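Local coordinates for aminotransferase, class V family protein (Trichomonas vaginalis, PDB 5F8V) that probably catalyses pyridoxal-phosphate-dependent amino transfer between O-phospho-L-serine and 2-oxoglutarate, the second of three steps from 3-phosphoglycerate to L-serine, at residues V96-T101 and V120-V125; A149-C154 and A172-D177; A322-F327 and K366-F371. All coordinates share one frame; numbering follows the deposited sequence.

Contact 1: V96-T101 and V120-V125; sequences VDYLCT and VTVNSV
Val96-Tyr98 and Thr121-Ser124 run side by side as parallel strands, with axes 4.9 Å apart at their closest and N-to-C directions 24° apart. Val96 gives its N-H to Thr121 O and takes the N-H of Asn123 on its own carbonyl. Asn123 O then receives Tyr98 N at 2.9 Å, and Tyr98 O receives Val125 N. Tyr98 O also has the CA of Ser124 beside it in a CA-H...O contact.

On one face of the pair, Asp97 and Asn123 lie side by side and point the same way. With Asn123 CG anti to its backbone N (chi1 -176°), the amide stands next to the carboxylate, and ND2 gives a nearly straight hydrogen bond to Asp97 OD1 at 3.0 Å. OD1 lies in the plane of the amide, whereas ND2 comes to OD1 from above the carboxylate plane. Val125 crosses Asp97 at about a right angle, its CG2 3.7 Å from Asp97 CB, while its CG1 touches Leu99 CD1.

The other face is mainly apolar. Val96 CG2 packs 4.1 Å from Val122 CG1 and also meets Val120 CG1; Val122 CG1 is near Tyr98 CD2 as well. Phe109 of helix 103-115 covers Tyr98 and Val122 here, completing the beta-alpha-beta unit in which that helix links the two strands. Toward the C-terminal end, a water bonds to Ser124 OG at 2.7 Å and accepts from Cys100 N.

Asp97 is buried, yet OD1 also hydrogen-bonds to Ser145 OG, and Asn123 ND2 has a second acceptor in Lys143 O. OD1 thus takes two donors while ND2 serves two acceptors, which fixes the turn of the amide beside the carboxylate. Two donors on OD1 would help to keep the buried carboxylate charged.

Contact 2: A149-C154 and A172-D177; sequences AYFYYC and APLIID
With Tyr150 CG between its backbone N and carbonyl carbon (chi1 53°) and Ile175 CD1 anti to its own CA (chi2 -171°), the tyrosine ring and the isoleucine methyl meet. Ile175 CD1 comes to rest over one face of the ring, a CH-pi contact 3.6 Å from the centroid and shifted toward the rim near CG and CD1. The Tyr153 ring lies alongside Ile176, with Ile176 CG2 over one face and Ile176 CG1 3.5 Å from Tyr153 CE1. Next to this pair, Leu174 CD2 touches Phe151 CD2.

The two strands are adjacent and parallel within the seven-stranded mixed sheet of the large domain in this fold-type I aminotransferase. Phe151 and Tyr153 each donate and accept a backbone bond, paired with Pro173, Ile175 and Asp177; Tyr153 N reaches Ile175 O at 3.0 Å.

Tyr152 crosses Ile175 at about a right angle, its CD2 3.6 Å from Ile175 CG2, and continues beside Asp177. A water joins Tyr152 OH to Asp177 OD2, to which it donates at 2.9 Å. Asp177 OD1 is bonded to Ser179 OG. OD2 lies close to N1 of the pyridoxal phosphate on Lys202, though the geometry does not settle a bond; the position is consistent with the aspartate that fold-type I enzymes keep at the pyridine nitrogen.

Contact 3: A322-F327 and K366-F371; sequences AKFVNF and KEWPGF
Trp368 plays both roles in edge-to-face stacking at once: it offers a face to Phe324 and an edge to Phe327. The Phe324 ring turns its CD2 corner onto the indole, 3.7 Å from Trp368 CD2, with the ring planes 73° apart. Phe324 CB adds a CH-pi contact, lying almost straight over the centre of the six-membered ring. Three residues on, about one turn along the same helix, Phe327 receives the indole edge on its face, where Trp368 CE3 comes 3.7 Å from Phe327 CG. Trp368 CH2 also touches Lys323 CB, 3.8 Å away.

Trp368 is the first residue to leave helical geometry after helix 355-367, and the chain then folds back across its own side chain. Gly370 N lies over the indole face opposite Phe324, while Trp368 NE1 stands above the centre of the Phe371 ring. That ring in turn reaches Phe324 CB with its CZ, 3.8 Å away. Beside the cluster, Glu367 forms a salt bridge with Arg331.

Phe291 joins Phe324 and Trp368 from the same chain. The arrangement is a surface aromatic cluster, packing the C-terminal tail against helix 318-329.

Following the chain, the three contacts come in series, and none nests in or crosses another. Contact 1 closes a mostly helical loop of 18 residues between two neighbouring strands. Contact 2 closes one of 17 residues that contains no helix and sets strand 174-177 beside 148-154 in the same sheet. The two meet directly where strands 95-98 and 148-154 adjoin: Asp97 O lies 2.7 Å from Tyr152 N, and the hydroxyls of Tyr98 and Tyr150 pair. Contact 3 closes a longer loop of 38 residues near the C terminus, its centre about 40 Å from that of contact 2, and ties helix 318-329 to the end of helix 355-367.

Contact 1: V96-T101 and V120-V125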
loop_
_atom_site.group_PDB
_atom_site.type_symbol
_atom_site.label_atom_id
_atom_site.label_comp_id
_atom_site.label_asym_id
_atom_site.label_seq_id
_atom_site.Cartn_x
_atom_site.Cartn_y
_atom_site.Cartn_z
ATOM N N VAL A 96 -7.106 -8.750 26.083
ATOM C CA VAL A 96 -7.808 -8.591 24.811
ATOM C C VAL A 96 -8.502 -9.900 24.448
ATOM O O VAL A 96 -7.953 -10.983 24.678
ATOM C CB VAL A 96 -6.873 -8.169 23.655
ATOM C CG1 VAL A 96 -6.412 -6.732 23.843
ATOM C CG2 VAL A 96 -5.688 -9.128 23.505
ATOM N N ASP A 97 -9.706 -9.789 23.883
ATOM C CA ASP A 97 -10.496 -10.956 23.486
ATOM C C ASP A 97 -10.566 -11.099 21.961
ATOM O O ASP A 97 -10.904 -10.140 21.244
ATOM C CB ASP A 97 -11.898 -10.885 24.103
ATOM C CG ASP A 97 -11.929 -11.341 25.585
ATOM O OD1 ASP A 97 -11.037 -12.101 26.019
ATOM O OD2 ASP A 97 -12.858 -10.952 26.326
ATOM N N TYR A 98 -10.236 -12.306 21.491
ATOM C CA TYR A 98 -10.303 -12.692 20.079
ATOM C C TYR A 98 -11.236 -13.888 19.933
ATOM O O TYR A 98 -11.024 -14.915 20.573
ATOM C CB TYR A 98 -8.900 -13.046 19.569
ATOM C CG TYR A 98 -8.051 -11.826 19.280
ATOM C CD1 TYR A 98 -7.915 -11.348 17.981
ATOM C CD2 TYR A 98 -7.406 -11.130 20.308
ATOM C CE1 TYR A 98 -7.161 -10.226 17.702
ATOM C CE2 TYR A 98 -6.644 -9.994 20.036
ATOM C CZ TYR A 98 -6.527 -9.550 18.730
ATOM O OH TYR A 98 -5.790 -8.440 18.424
ATOM N N LEU A 99 -12.292 -13.744 19.133
ATOM C CA LEU A 99 -13.140 -14.881 18.764
ATOM C C LEU A 99 -12.642 -15.381 17.414
ATOM O O LEU A 99 -12.710 -14.657 16.416
ATOM C CB LEU A 99 -14.612 -14.488 18.683
ATOM C CG LEU A 99 -15.573 -15.578 18.171
ATOM C CD1 LEU A 99 -15.807 -16.651 19.212
ATOM C CD2 LEU A 99 -16.895 -14.979 17.714
ATOM N N CYS A 100 -12.153 -16.615 17.390
ATOM C CA CYS A 100 -11.579 -17.213 16.188
ATOM C C CYS A 100 -12.578 -18.175 15.560
ATOM O O CYS A 100 -12.766 -19.286 16.045
ATOM C CB CYS A 100 -10.271 -17.926 16.534
ATOM S SG CYS A 100 -9.015 -16.852 17.275
ATOM N N THR A 101 -13.242 -17.728 14.497
ATOM C CA THR A 101 -14.227 -18.544 13.792
ATOM C C THR A 101 -13.666 -19.204 12.528
ATOM O O THR A 101 -14.338 -20.022 11.910
ATOM C CB THR A 101 -15.451 -17.705 13.399
ATOM O OG1 THR A 101 -15.026 -16.585 12.612
ATOM C CG2 THR A 101 -16.189 -17.216 14.654
ATOM N N VAL A 120 -0.396 -8.254 29.075
ATOM C CA VAL A 120 -1.678 -8.347 28.381
ATOM C C VAL A 120 -1.992 -9.805 28.096
ATOM O O VAL A 120 -1.225 -10.486 27.410
ATOM C CB VAL A 120 -1.707 -7.542 27.064
ATOM C CG1 VAL A 120 -3.088 -7.609 26.431
ATOM C CG2 VAL A 120 -1.321 -6.084 27.312
ATOM N N THR A 121 -3.121 -10.272 28.629
ATOM C CA THR A 121 -3.616 -11.619 28.357
ATOM C C THR A 121 -4.297 -11.624 26.982
ATOM O O THR A 121 -5.306 -10.958 26.797
ATOM C CB THR A 121 -4.610 -12.080 29.450
ATOM O OG1 THR A 121 -3.972 -12.027 30.737
ATOM C CG2 THR A 121 -5.092 -13.505 29.202
ATOM N N VAL A 122 -3.730 -12.361 26.029
ATOM C CA VAL A 122 -4.328 -12.527 24.705
ATOM C C VAL A 122 -5.194 -13.787 24.730
ATOM O O VAL A 122 -4.693 -14.902 24.616
ATOM C CB VAL A 122 -3.260 -12.625 23.603
ATOM C CG1 VAL A 122 -3.917 -12.635 22.222
ATOM C CG2 VAL A 122 -2.259 -11.475 23.723
ATOM N N ASN A 123 -6.501 -13.588 24.879
ATOM C CA ASN A 123 -7.431 -14.667 25.147
ATOM C C ASN A 123 -8.225 -15.053 23.902
ATOM O O ASN A 123 -8.835 -14.197 23.263
ATOM C CB ASN A 123 -8.385 -14.241 26.263
ATOM C CG ASN A 123 -9.338 -15.347 26.672
ATOM O OD1 ASN A 123 -8.924 -16.486 26.872
ATOM N ND2 ASN A 123 -10.620 -15.019 26.788
ATOM N N SER A 124 -8.192 -16.340 23.560
ATOM C CA SER A 124 -9.086 -16.907 22.559
ATOM C C SER A 124 -10.407 -17.287 23.243
ATOM O O SER A 124 -10.417 -18.128 24.139
ATOM C CB SER A 124 -8.453 -18.128 21.900
ATOM O OG SER A 124 -9.321 -18.670 20.921
ATOM N N VAL A 125 -11.498 -16.671 22.791
ATOM C CA VAL A 125 -12.815 -16.694 23.464
ATOM C C VAL A 125 -13.532 -18.053 23.424
ATOM O O VAL A 125 -14.182 -18.445 24.412
ATOM C CB VAL A 125 -13.734 -15.590 22.859
ATOM C CG1 VAL A 125 -15.199 -15.790 23.195
ATOM C CG2 VAL A 125 -13.281 -14.213 23.325
HETATM O O HOH W 1 -11.781 -18.228 19.862
#

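Contact 2: A149-C154 and A172-D177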
loop_
_atom_site.group_PDB
_atom_site.type_symbol
_atom_site.label_atom_id
_atom_site.label_comp_id
_atom_site.label_asym_id
_atom_site.label_seq_id
_atom_site.Cartn_x
_atom_site.Cartn_y
_atom_site.Cartn_z
ATOM N N ALA A 149 -9.785 -4.955 26.503
ATOM C CA ALA A 149 -9.677 -3.703 25.760
ATOM C C ALA A 149 -10.647 -3.676 24.580
ATOM O O ALA A 149 -11.132 -2.604 24.179
ATOM C CB ALA A 149 -8.248 -3.501 25.265
ATOM N N TYR A 150 -10.900 -4.856 24.019
ATOM C CA TYR A 150 -11.813 -5.012 22.904
ATOM C C TYR A 150 -12.169 -6.484 22.704
ATOM O O TYR A 150 -11.563 -7.377 23.322
ATOM C CB TYR A 150 -11.202 -4.416 21.617
ATOM C CG TYR A 150 -9.815 -4.921 21.238
ATOM C CD1 TYR A 150 -8.685 -4.118 21.407
ATOM C CD2 TYR A 150 -9.637 -6.183 20.664
ATOM C CE1 TYR A 150 -7.416 -4.568 21.048
ATOM C CE2 TYR A 150 -8.380 -6.645 20.304
ATOM C CZ TYR A 150 -7.274 -5.834 20.489
ATOM O OH TYR A 150 -6.038 -6.300 20.127
ATOM N N PHE A 151 -13.169 -6.708 21.855
ATOM C CA PHE A 151 -13.589 -8.025 21.401
ATOM C C PHE A 151 -13.361 -8.037 19.889
ATOM O O PHE A 151 -14.065 -7.347 19.149
ATOM C CB PHE A 151 -15.065 -8.259 21.727
ATOM C CG PHE A 151 -15.575 -9.615 21.329
ATOM C CD1 PHE A 151 -15.627 -10.653 22.256
ATOM C CD2 PHE A 151 -16.020 -9.855 20.029
ATOM C CE1 PHE A 151 -16.112 -11.901 21.894
ATOM C CE2 PHE A 151 -16.495 -11.095 19.659
ATOM C CZ PHE A 151 -16.543 -12.125 20.594
ATOM N N TYR A 152 -12.362 -8.793 19.445
ATOM C CA TYR A 152 -11.995 -8.853 18.031
ATOM C C TYR A 152 -12.659 -10.047 17.368
ATOM O O TYR A 152 -12.674 -11.140 17.938
ATOM C CB TYR A 152 -10.477 -8.955 17.873
ATOM C CG TYR A 152 -10.019 -8.983 16.431
ATOM C CD1 TYR A 152 -10.120 -10.150 15.661
ATOM C CD2 TYR A 152 -9.488 -7.843 15.827
ATOM C CE1 TYR A 152 -9.720 -10.173 14.339
ATOM C CE2 TYR A 152 -9.073 -7.865 14.507
ATOM C CZ TYR A 152 -9.191 -9.030 13.777
ATOM O OH TYR A 152 -8.788 -9.051 12.479
ATOM N N TYR A 153 -13.188 -9.843 16.162
ATOM C CA TYR A 153 -13.728 -10.950 15.356
ATOM C C TYR A 153 -13.806 -10.630 13.875
ATOM O O TYR A 153 -13.743 -9.473 13.477
ATOM C CB TYR A 153 -15.104 -11.387 15.862
ATOM C CG TYR A 153 -16.293 -10.613 15.327
ATOM C CD1 TYR A 153 -16.625 -9.360 15.835
ATOM C CD2 TYR A 153 -17.111 -11.154 14.337
ATOM C CE1 TYR A 153 -17.731 -8.655 15.357
ATOM C CE2 TYR A 153 -18.214 -10.464 13.865
ATOM C CZ TYR A 153 -18.520 -9.208 14.380
ATOM O OH TYR A 153 -19.621 -8.540 13.900
ATOM N N CYS A 154 -13.962 -11.683 13.082
ATOM C CA CYS A 154 -14.059 -11.584 11.630
ATOM C C CYS A 154 -15.511 -11.763 11.211
ATOM O O CYS A 154 -16.113 -12.823 11.429
ATOM C CB CYS A 154 -13.202 -12.652 10.972
ATOM S SG CYS A 154 -13.129 -12.483 9.191
ATOM N N ALA A 172 -17.190 -5.448 25.876
ATOM C CA ALA A 172 -16.116 -4.654 25.272
ATOM C C ALA A 172 -16.495 -4.166 23.864
ATOM O O ALA A 172 -17.347 -4.780 23.202
ATOM C CB ALA A 172 -14.816 -5.441 25.237
ATOM N N PRO A 173 -15.884 -3.050 23.413
ATOM C CA PRO A 173 -16.151 -2.581 22.050
ATOM C C PRO A 173 -15.637 -3.553 20.984
ATOM O O PRO A 173 -14.608 -4.204 21.176
ATOM C CB PRO A 173 -15.418 -1.231 21.974
ATOM C CG PRO A 173 -14.483 -1.214 23.129
ATOM C CD PRO A 173 -15.103 -2.070 24.190
ATOM N N LEU A 174 -16.369 -3.648 19.884
ATOM C CA LEU A 174 -16.062 -4.601 18.818
ATOM C C LEU A 174 -14.987 -4.050 17.906
ATOM O O LEU A 174 -15.017 -2.863 17.535
ATOM C CB LEU A 174 -17.308 -4.891 17.983
ATOM C CG LEU A 174 -18.503 -5.524 18.707
ATOM C CD1 LEU A 174 -19.744 -5.413 17.836
ATOM C CD2 LEU A 174 -18.226 -6.971 19.082
ATOM N N ILE A 175 -14.039 -4.909 17.547
ATOM C CA ILE A 175 -13.107 -4.622 16.466
ATOM C C ILE A 175 -13.327 -5.700 15.412
ATOM O O ILE A 175 -13.096 -6.879 15.685
ATOM C CB ILE A 175 -11.646 -4.596 16.940
ATOM C CG1 ILE A 175 -11.474 -3.467 17.969
ATOM C CG2 ILE A 175 -10.722 -4.409 15.742
ATOM C CD1 ILE A 175 -10.062 -3.170 18.391
ATOM N N ILE A 176 -13.765 -5.284 14.222
ATOM C CA ILE A 176 -14.334 -6.192 13.248
ATOM C C ILE A 176 -13.534 -6.191 11.938
ATOM O O ILE A 176 -13.373 -5.141 11.294
ATOM C CB ILE A 176 -15.822 -5.862 12.952
ATOM C CG1 ILE A 176 -16.579 -5.526 14.250
ATOM C CG2 ILE A 176 -16.476 -7.011 12.207
ATOM C CD1 ILE A 176 -18.075 -5.362 14.103
ATOM N N ASP A 177 -13.039 -7.365 11.549
ATOM C CA ASP A 177 -12.452 -7.542 10.208
ATOM C C ASP A 177 -13.583 -7.812 9.231
ATOM O O ASP A 177 -14.174 -8.903 9.231
ATOM C CB ASP A 177 -11.429 -8.682 10.191
ATOM C CG ASP A 177 -10.732 -8.852 8.828
ATOM O OD1 ASP A 177 -10.976 -8.080 7.878
ATOM O OD2 ASP A 177 -9.921 -9.779 8.718
HETATM O O HOH W 2 -9.251 -11.322 11.125
#

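Contact 3: A322-F327 and K366-F371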
loop_
_atom_site.group_PDB
_atom_site.type_symbol
_atom_site.label_atom_id
_atom_site.label_comp_id
_atom_site.label_asym_id
_atom_site.label_seq_id
_atom_site.Cartn_x
_atom_site.Cartn_y
_atom_site.Cartn_z
ATOM N N ALA A 322 -9.484 -31.608 -9.057
ATOM C CA ALA A 322 -8.977 -31.052 -10.314
ATOM C C ALA A 322 -9.893 -31.297 -11.517
ATOM O O ALA A 322 -9.929 -30.471 -12.423
ATOM C CB ALA A 322 -7.571 -31.570 -10.610
ATOM N N LYS A 323 -10.625 -32.410 -11.520
ATOM C CA LYS A 323 -11.549 -32.733 -12.618
ATOM C C LYS A 323 -12.694 -31.721 -12.749
ATOM O O LYS A 323 -12.947 -31.228 -13.845
ATOM C CB LYS A 323 -12.127 -34.142 -12.475
ATOM C CG LYS A 323 -11.181 -35.271 -12.854
ATOM C CD LYS A 323 -11.832 -36.617 -12.558
ATOM C CE LYS A 323 -11.102 -37.763 -13.238
ATOM N NZ LYS A 323 -9.692 -37.873 -12.772
ATOM N N PHE A 324 -13.382 -31.419 -11.644
ATOM C CA PHE A 324 -14.450 -30.398 -11.667
ATOM C C PHE A 324 -13.901 -28.980 -11.844
ATOM O O PHE A 324 -14.532 -28.154 -12.501
ATOM C CB PHE A 324 -15.351 -30.468 -10.426
ATOM C CG PHE A 324 -16.463 -29.442 -10.427
ATOM C CD1 PHE A 324 -16.427 -28.347 -9.563
ATOM C CD2 PHE A 324 -17.526 -29.549 -11.319
ATOM C CE1 PHE A 324 -17.445 -27.396 -9.574
ATOM C CE2 PHE A 324 -18.539 -28.600 -11.342
ATOM C CZ PHE A 324 -18.502 -27.526 -10.465
ATOM N N VAL A 325 -12.744 -28.693 -11.253
ATOM C CA VAL A 325 -12.112 -27.374 -11.397
ATOM C C VAL A 325 -11.797 -27.097 -12.863
ATOM O O VAL A 325 -12.080 -26.008 -13.382
ATOM C CB VAL A 325 -10.828 -27.248 -10.535
ATOM C CG1 VAL A 325 -10.003 -26.025 -10.915
ATOM C CG2 VAL A 325 -11.192 -27.180 -9.057
ATOM N N ASN A 326 -11.189 -28.082 -13.515
ATOM C CA ASN A 326 -10.868 -27.970 -14.937
ATOM C C ASN A 326 -12.095 -27.965 -15.824
ATOM O O ASN A 326 -12.109 -27.270 -16.835
ATOM C CB ASN A 326 -9.873 -29.056 -15.344
ATOM C CG ASN A 326 -8.466 -28.688 -14.944
ATOM O OD1 ASN A 326 -7.866 -27.785 -15.542
ATOM N ND2 ASN A 326 -7.943 -29.336 -13.915
ATOM N N PHE A 327 -13.121 -28.712 -15.423
ATOM C CA PHE A 327 -14.444 -28.654 -16.049
ATOM C C PHE A 327 -14.985 -27.220 -16.051
ATOM O O PHE A 327 -15.523 -26.753 -17.062
ATOM C CB PHE A 327 -15.404 -29.586 -15.308
ATOM C CG PHE A 327 -16.750 -29.729 -15.950
ATOM C CD1 PHE A 327 -17.853 -29.032 -15.456
ATOM C CD2 PHE A 327 -16.930 -30.592 -17.032
ATOM C CE1 PHE A 327 -19.103 -29.182 -16.038
ATOM C CE2 PHE A 327 -18.181 -30.747 -17.612
ATOM C CZ PHE A 327 -19.267 -30.036 -17.120
ATOM N N LYS A 366 -24.866 -28.280 -12.558
ATOM C CA LYS A 366 -25.976 -29.141 -12.978
ATOM C C LYS A 366 -25.544 -30.132 -14.068
ATOM O O LYS A 366 -26.012 -31.262 -14.089
ATOM C CB LYS A 366 -27.148 -28.288 -13.487
ATOM C CG LYS A 366 -28.445 -29.031 -13.778
ATOM C CD LYS A 366 -29.185 -29.400 -12.501
ATOM C CE LYS A 366 -30.420 -30.242 -12.807
ATOM N NZ LYS A 366 -31.082 -30.725 -11.562
ATOM N N GLU A 367 -24.651 -29.706 -14.957
ATOM C CA GLU A 367 -24.204 -30.544 -16.086
ATOM C C GLU A 367 -23.024 -31.468 -15.773
ATOM O O GLU A 367 -22.745 -32.383 -16.544
ATOM C CB GLU A 367 -23.876 -29.655 -17.287
ATOM C CG GLU A 367 -25.127 -29.077 -17.942
ATOM C CD GLU A 367 -24.900 -27.778 -18.698
ATOM O OE1 GLU A 367 -23.751 -27.286 -18.777
ATOM O OE2 GLU A 367 -25.898 -27.239 -19.226
ATOM N N TRP A 368 -22.329 -31.220 -14.662
ATOM C CA TRP A 368 -21.234 -32.070 -14.218
ATOM C C TRP A 368 -21.706 -33.545 -14.162
ATOM O O TRP A 368 -22.671 -33.846 -13.465
ATOM C CB TRP A 368 -20.732 -31.579 -12.853
ATOM C CG TRP A 368 -19.771 -32.484 -12.159
ATOM C CD1 TRP A 368 -19.963 -33.109 -10.973
ATOM C CD2 TRP A 368 -18.463 -32.858 -12.606
ATOM N NE1 TRP A 368 -18.859 -33.856 -10.645
ATOM C CE2 TRP A 368 -17.920 -33.715 -11.632
ATOM C CE3 TRP A 368 -17.695 -32.539 -13.729
ATOM C CZ2 TRP A 368 -16.644 -34.274 -11.753
ATOM C CZ3 TRP A 368 -16.430 -33.099 -13.853
ATOM C CH2 TRP A 368 -15.916 -33.953 -12.868
ATOM N N PRO A 369 -21.064 -34.452 -14.937
ATOM C CA PRO A 369 -21.536 -35.852 -14.952
ATOM C C PRO A 369 -21.436 -36.582 -13.601
ATOM O O PRO A 369 -22.183 -37.532 -13.374
ATOM C CB PRO A 369 -20.648 -36.522 -16.015
ATOM C CG PRO A 369 -19.441 -35.649 -16.122
ATOM C CD PRO A 369 -19.949 -34.252 -15.883
ATOM N N GLY A 370 -20.533 -36.138 -12.726
ATOM C CA GLY A 370 -20.487 -36.605 -11.347
ATOM C C GLY A 370 -19.115 -37.078 -10.928
ATOM O O GLY A 370 -18.226 -37.255 -11.766
ATOM N N PHE A 371 -18.954 -37.242 -9.613
ATOM C CA PHE A 371 -17.774 -37.863 -9.022
ATOM C C PHE A 371 -18.109 -39.340 -8.836
ATOM O O PHE A 371 -17.235 -40.196 -8.950
ATOM C CB PHE A 371 -17.422 -37.215 -7.672
ATOM C CG PHE A 371 -17.191 -35.724 -7.755
ATOM C CD1 PHE A 371 -16.004 -35.222 -8.279
ATOM C CD2 PHE A 371 -18.162 -34.822 -7.322
ATOM C CE1 PHE A 371 -15.785 -33.854 -8.373
ATOM C CE2 PHE A 371 -17.947 -33.451 -7.415
ATOM C CZ PHE A 371 -16.760 -32.967 -7.941
#